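Local coordinates for protein lysine/ornithine decarboxylase (Vibrio vulnificus, PDB 2PLJ) that catalyses the decarboxylation of lysine and ornithine, yielding cadaverine and putrescine, with pyridoxal phosphate as cofactor in a beta/alpha-barrel, at residues T231-M236 / S279-T284; E313-Y318 / A366-L371. All blocks are in the same frame, centred on the assembly; numbering follows the deposited sequence.

Contact 1: T231-M236 / S279-T284; sequences TCRHVM and SLLPET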
loop_
_atom_site.group_PDB
_atom_site.type_symbol
_atom_site.label_atom_id
_atom_site.label_comp_id
_atom_site.label_asym_id
_atom_site.label_seq_id
_atom_site.Cartn_x
_atom_site.Cartn_y
_atom_site.Cartn_z
ATOM N N THR A 231 -10.485 18.254 -29.472
ATOM C CA THR A 231 -10.781 19.377 -28.581
ATOM C C THR A 231 -9.576 20.294 -28.372
ATOM O O THR A 231 -9.693 21.522 -28.497
ATOM C CB THR A 231 -11.390 18.908 -27.269
ATOM O OG1 THR A 231 -12.682 18.361 -27.564
ATOM C CG2 THR A 231 -11.587 20.089 -26.309
ATOM N N CYS A 232 -8.417 19.685 -28.126
ATOM C CA CYS A 232 -7.177 20.438 -28.010
ATOM C C CYS A 232 -6.878 21.235 -29.279
ATOM O O CYS A 232 -6.461 22.397 -29.191
ATOM C CB CYS A 232 -6.016 19.513 -27.641
ATOM S SG CYS A 232 -6.230 18.947 -25.946
ATOM N N ARG A 233 -7.084 20.613 -30.440
ATOM C CA ARG A 233 -6.870 21.294 -31.720
ATOM C C ARG A 233 -7.749 22.542 -31.835
ATOM O O ARG A 233 -7.280 23.598 -32.262
ATOM C CB ARG A 233 -7.123 20.357 -32.899
ATOM C CG ARG A 233 -6.896 21.034 -34.260
ATOM C CD ARG A 233 -6.907 20.026 -35.396
ATOM N NE ARG A 233 -8.067 19.143 -35.322
ATOM C CZ ARG A 233 -9.281 19.459 -35.781
ATOM N NH1 ARG A 233 -9.507 20.642 -36.353
ATOM N NH2 ARG A 233 -10.273 18.587 -35.675
ATOM N N HIS A 234 -9.013 22.408 -31.448
ATOM C CA HIS A 234 -9.933 23.544 -31.472
ATOM C C HIS A 234 -9.503 24.619 -30.473
ATOM O O HIS A 234 -9.607 25.809 -30.773
ATOM C CB HIS A 234 -11.378 23.085 -31.267
ATOM C CG HIS A 234 -11.886 22.208 -32.372
ATOM N ND1 HIS A 234 -11.740 22.523 -33.710
ATOM C CD2 HIS A 234 -12.549 21.029 -32.336
ATOM C CE1 HIS A 234 -12.272 21.562 -34.446
ATOM N NE2 HIS A 234 -12.758 20.639 -33.635
ATOM N N VAL A 235 -8.983 24.208 -29.312
ATOM C CA VAL A 235 -8.494 25.179 -28.337
ATOM C C VAL A 235 -7.296 25.941 -28.914
ATOM O O VAL A 235 -7.211 27.160 -28.764
ATOM C CB VAL A 235 -8.161 24.538 -26.971
ATOM C CG1 VAL A 235 -7.409 25.515 -26.083
ATOM C CG2 VAL A 235 -9.450 24.028 -26.287
ATOM N N MET A 236 -6.383 25.228 -29.582
ATOM C CA MET A 236 -5.228 25.875 -30.197
ATOM C C MET A 236 -5.641 26.902 -31.233
ATOM O O MET A 236 -5.047 27.977 -31.316
ATOM C CB MET A 236 -4.310 24.845 -30.829
ATOM C CG MET A 236 -3.611 24.036 -29.784
ATOM S SD MET A 236 -2.741 22.614 -30.468
ATOM C CE MET A 236 -1.453 22.389 -29.251
ATOM N N SER A 279 -2.795 14.045 -37.233
ATOM C CA SER A 279 -2.510 14.542 -38.582
ATOM C C SER A 279 -3.277 15.834 -38.916
ATOM O O SER A 279 -2.911 16.576 -39.848
ATOM C CB SER A 279 -2.782 13.447 -39.615
ATOM O OG SER A 279 -4.136 13.447 -40.028
ATOM N N LEU A 280 -4.350 16.104 -38.176
ATOM C CA LEU A 280 -5.147 17.313 -38.430
ATOM C C LEU A 280 -4.541 18.553 -37.781
ATOM O O LEU A 280 -4.956 19.676 -38.095
ATOM C CB LEU A 280 -6.598 17.126 -37.992
ATOM C CG LEU A 280 -7.366 16.037 -38.754
ATOM C CD1 LEU A 280 -8.767 15.831 -38.169
ATOM C CD2 LEU A 280 -7.446 16.353 -40.249
ATOM N N LEU A 281 -3.567 18.345 -36.881
ATOM C CA LEU A 281 -2.878 19.456 -36.213
ATOM C C LEU A 281 -2.035 20.261 -37.209
ATOM O O LEU A 281 -1.582 19.711 -38.215
ATOM C CB LEU A 281 -1.982 18.955 -35.068
ATOM C CG LEU A 281 -2.646 18.291 -33.849
ATOM C CD1 LEU A 281 -1.615 17.454 -33.096
ATOM C CD2 LEU A 281 -3.296 19.308 -32.923
ATOM N N PRO A 282 -1.820 21.562 -36.927
ATOM C CA PRO A 282 -0.865 22.350 -37.714
ATOM C C PRO A 282 0.508 21.678 -37.700
ATOM O O PRO A 282 0.882 20.997 -36.716
ATOM C CB PRO A 282 -0.781 23.679 -36.958
ATOM C CG PRO A 282 -2.011 23.769 -36.196
ATOM C CD PRO A 282 -2.428 22.360 -35.850
ATOM N N GLU A 283 1.252 21.875 -38.787
ATOM C CA GLU A 283 2.571 21.256 -38.940
ATOM C C GLU A 283 3.545 21.811 -37.902
ATOM O O GLU A 283 4.526 21.162 -37.588
ATOM C CB GLU A 283 3.132 21.496 -40.352
ATOM C CG GLU A 283 2.154 21.207 -41.489
ATOM C CD GLU A 283 1.341 22.432 -41.923
ATOM O OE1 GLU A 283 0.579 23.008 -41.099
ATOM O OE2 GLU A 283 1.450 22.815 -43.117
ATOM N N THR A 284 3.243 23.002 -37.377
ATOM C CA THR A 284 4.058 23.679 -36.353
ATOM C C THR A 284 3.837 23.160 -34.907
ATOM O O THR A 284 4.416 23.702 -33.953
ATOM C CB THR A 284 3.769 25.186 -36.327
ATOM O OG1 THR A 284 2.389 25.398 -36.011
ATOM C CG2 THR A 284 4.116 25.849 -37.676
#
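Arg233 lies against Leu280 and Leu281 where the helix 223-241 passes the loop that follows helix 267-278. Its CB meets the CD2 methyl of Leu281 at 4.0 Å. From there CG stands anti to the backbone N (chi1 -180°), which carries the chain away from the helix toward the Leu280 carbonyl. CD then reaches the backbone of Leu280, 3.3 Å from its O, an approach of carbon to oxygen and not a conventional hydrogen bond. At this point the chain bends (chi3 49°) and turns the guanidinium across the leucine side chain: NE is 3.7 Å from Leu280 CB, which sits over one face of the planar group. Farther out, NH2 comes to 4.0 Å from Leu280 CD1. The charge itself is answered within the helix, since NH1 forms a salt bridge with Glu237, one turn on. Arginine suits this half-exposed place because its methylenes and flat face can pack on apolar groups while its nitrogens still serve an acid.

Deeper in, the helix presents Met236, whose long, flexible thioether brings SD to 4.2 Å from Leu281 CD2. That single methyl therefore packs against two residues one helical turn apart. Leucine fits here as a branched, wholly apolar anchor: Leu281 also touches Leu250 of strand 249-251, and Met236 rests on Leu211 of strand 207-212, so the buried end of the contact merges with the layer between helices and strands. Leu280, by contrast, is exposed and meets the arginine with its carbonyl O, CB and CD1. An outer helix packed on the loop that carries the chain from the next helix into a barrel strand, here 286-289, fits the beta/alpha-barrel of this decarboxylase family.

Contact 2: E313-Y318 / A366-L371; sequences EGQIWY and AENILL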
loop_
_atom_site.group_PDB
_atom_site.type_symbol
_atom_site.label_atom_id
_atom_site.label_comp_id
_atom_site.label_asym_id
_atom_site.label_seq_id
_atom_site.Cartn_x
_atom_site.Cartn_y
_atom_site.Cartn_z
ATOM N N GLU A 313 -12.934 -25.560 4.664
ATOM C CA GLU A 313 -14.239 -25.709 3.986
ATOM C C GLU A 313 -14.118 -26.241 2.546
ATOM O O GLU A 313 -14.687 -25.649 1.607
ATOM C CB GLU A 313 -14.989 -24.360 3.949
ATOM C CG GLU A 313 -15.284 -23.703 5.308
ATOM C CD GLU A 313 -15.999 -22.341 5.174
ATOM O OE1 GLU A 313 -15.851 -21.646 4.143
ATOM O OE2 GLU A 313 -16.738 -21.974 6.117
ATOM N N GLY A 314 -13.373 -27.329 2.364
ATOM C CA GLY A 314 -13.173 -27.941 1.050
ATOM C C GLY A 314 -12.262 -27.229 0.043
ATOM O O GLY A 314 -12.186 -27.639 -1.121
ATOM N N GLN A 315 -11.563 -26.181 0.474
ATOM C CA GLN A 315 -10.551 -25.565 -0.393
ATOM C C GLN A 315 -9.184 -25.619 0.264
ATOM O O GLN A 315 -9.105 -25.509 1.493
ATOM C CB GLN A 315 -10.895 -24.109 -0.682
ATOM C CG GLN A 315 -11.729 -23.948 -1.939
ATOM C CD GLN A 315 -11.914 -22.507 -2.299
ATOM O OE1 GLN A 315 -12.371 -21.726 -1.466
ATOM N NE2 GLN A 315 -11.554 -22.129 -3.548
ATOM N N ILE A 316 -8.128 -25.789 -0.543
ATOM C CA ILE A 316 -6.772 -25.744 -0.017
ATOM C C ILE A 316 -6.300 -24.297 -0.065
ATOM O O ILE A 316 -6.201 -23.703 -1.159
ATOM C CB ILE A 316 -5.743 -26.622 -0.788
ATOM C CG1 ILE A 316 -6.191 -28.093 -0.877
ATOM C CG2 ILE A 316 -4.341 -26.523 -0.118
ATOM C CD1 ILE A 316 -5.153 -28.996 -1.585
ATOM N N TRP A 317 -6.033 -23.743 1.111
ATOM C CA TRP A 317 -5.410 -22.407 1.208
ATOM C C TRP A 317 -3.884 -22.529 1.188
ATOM O O TRP A 317 -3.312 -23.250 2.006
ATOM C CB TRP A 317 -5.825 -21.723 2.505
ATOM C CG TRP A 317 -7.213 -21.172 2.498
ATOM C CD1 TRP A 317 -8.395 -21.872 2.347
ATOM C CD2 TRP A 317 -7.577 -19.796 2.649
ATOM N NE1 TRP A 317 -9.472 -21.007 2.408
ATOM C CE2 TRP A 317 -8.993 -19.727 2.580
ATOM C CE3 TRP A 317 -6.846 -18.615 2.818
ATOM C CZ2 TRP A 317 -9.694 -18.510 2.701
ATOM C CZ3 TRP A 317 -7.540 -17.404 2.942
ATOM C CH2 TRP A 317 -8.947 -17.362 2.866
ATOM N N TYR A 318 -3.247 -21.833 0.244
ATOM C CA TYR A 318 -1.797 -21.644 0.242
ATOM C C TYR A 318 -1.457 -20.230 0.731
ATOM O O TYR A 318 -2.033 -19.255 0.248
ATOM C CB TYR A 318 -1.215 -21.849 -1.160
ATOM C CG TYR A 318 -1.497 -23.235 -1.718
ATOM C CD1 TYR A 318 -0.886 -24.360 -1.155
ATOM C CD2 TYR A 318 -2.389 -23.420 -2.788
ATOM C CE1 TYR A 318 -1.119 -25.647 -1.647
ATOM C CE2 TYR A 318 -2.651 -24.715 -3.290
ATOM C CZ TYR A 318 -2.000 -25.819 -2.715
ATOM O OH TYR A 318 -2.241 -27.096 -3.176
ATOM N N ALA A 366 -5.985 -14.598 -4.749
ATOM C CA ALA A 366 -6.942 -15.290 -5.612
ATOM C C ALA A 366 -7.894 -16.038 -4.702
ATOM O O ALA A 366 -7.477 -16.967 -4.009
ATOM C CB ALA A 366 -6.250 -16.248 -6.533
ATOM N N GLU A 367 -9.159 -15.616 -4.694
ATOM C CA GLU A 367 -10.188 -16.220 -3.813
ATOM C C GLU A 367 -10.583 -17.625 -4.254
ATOM O O GLU A 367 -10.979 -18.454 -3.435
ATOM C CB GLU A 367 -11.449 -15.338 -3.745
ATOM C CG GLU A 367 -11.262 -14.042 -2.936
ATOM C CD GLU A 367 -12.523 -13.185 -2.922
ATOM O OE1 GLU A 367 -13.632 -13.768 -2.954
ATOM O OE2 GLU A 367 -12.406 -11.927 -2.892
ATOM N N ASN A 368 -10.493 -17.893 -5.551
ATOM C CA ASN A 368 -10.873 -19.190 -6.091
ATOM C C ASN A 368 -9.986 -19.396 -7.304
ATOM O O ASN A 368 -10.027 -18.603 -8.254
ATOM C CB ASN A 368 -12.369 -19.208 -6.480
ATOM C CG ASN A 368 -12.882 -20.610 -6.798
ATOM O OD1 ASN A 368 -12.387 -21.607 -6.268
ATOM N ND2 ASN A 368 -13.913 -20.689 -7.656
ATOM N N ILE A 369 -9.139 -20.413 -7.256
ATOM C CA ILE A 369 -8.251 -20.730 -8.371
ATOM C C ILE A 369 -7.955 -22.226 -8.371
ATOM O O ILE A 369 -7.680 -22.812 -7.311
ATOM C CB ILE A 369 -6.941 -19.895 -8.286
ATOM C CG1 ILE A 369 -6.011 -20.187 -9.477
ATOM C CG2 ILE A 369 -6.265 -20.104 -6.930
ATOM C CD1 ILE A 369 -4.871 -19.108 -9.677
ATOM N N LEU A 370 -8.031 -22.852 -9.546
ATOM C CA LEU A 370 -7.701 -24.278 -9.668
ATOM C C LEU A 370 -6.205 -24.477 -9.825
ATOM O O LEU A 370 -5.575 -23.870 -10.694
ATOM C CB LEU A 370 -8.442 -24.943 -10.838
ATOM C CG LEU A 370 -9.973 -24.934 -10.786
ATOM C CD1 LEU A 370 -10.567 -25.439 -12.095
ATOM C CD2 LEU A 370 -10.496 -25.746 -9.608
ATOM N N LEU A 371 -5.637 -25.303 -8.956
ATOM C CA LEU A 371 -4.202 -25.547 -8.960
ATOM C C LEU A 371 -3.891 -26.995 -8.649
ATOM O O LEU A 371 -4.627 -27.653 -7.896
ATOM C CB LEU A 371 -3.490 -24.665 -7.924
ATOM C CG LEU A 371 -3.563 -23.135 -7.972
ATOM C CD1 LEU A 371 -2.861 -22.596 -6.739
ATOM C CD2 LEU A 371 -2.901 -22.534 -9.243
HETATM O O HOH W 1 -4.084 -27.229 -4.908
#
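The touching parts, 315-318 and 367-371, run nearly perpendicular, 84° apart end to end, and their closest CA atoms, those of Gln315 and Asn368, are still 8.6 Å from each other, so the gap is spanned largely by side chains, with help from a water. Strands 315-320 (parallel) and 369-372 (antiparallel) both pair with strand 349-355 of the mixed sheet, and the contact reaches across it. Extended beyond CG, Gln315 brings NE2 to 2.9 Å from Asn368 OD1. One amide side chain lies roughly perpendicular to the other, their planes 70° apart, and the N-H directions are too poorly aligned for a hydrogen bond. Asn368 lies where the chain turns a corner, and its CG, anti to the backbone N (chi1 -169°), directs the amide to Gln315. Short and long amides suit this partly exposed end, being polar enough to face water.

Three residues farther along each segment, the contact becomes apolar. The Tyr318 and Leu371 side chains lie alongside one another, pointing opposite ways, with Leu371 CD1 4.1 Å from Tyr318 CE2. Ile316 of the same strand lays its CG2 over one face of the ring, off-centre. Tyrosine combines this apolar ring with a polar end: its OH accepts from Leu374 N and, at 2.5 Å, bonds a water that donates to Leu371 O at 3.1 Å.

Chemically, then, the buried end combines apolar packing with a hydroxyl held by Leu374 N and linked through water to Leu371 O, whereas the more exposed amide pair adds proximity but little directional bonding.

From the N terminus, the chain first closes contact 1, in which helix 223-241 meets the loop before strand 286-289; the 42 residues between its segments include strand 249-251 and helix 267-278. Only afterwards does it enter the long strand 300-312, turn into 315-320 and, after 47 more residues, close contact 2 with strand 369-372. The two loops are thus in series, neither nested nor crossed. Contact 1 ties helix 223-241 of the barrel's outer layer to the loop leading into strand 286-289; contact 2 links two strands of the mixed sheet. They lie on opposite sides of the chain's centre, with nearest atoms about 39 Å apart, and do not touch.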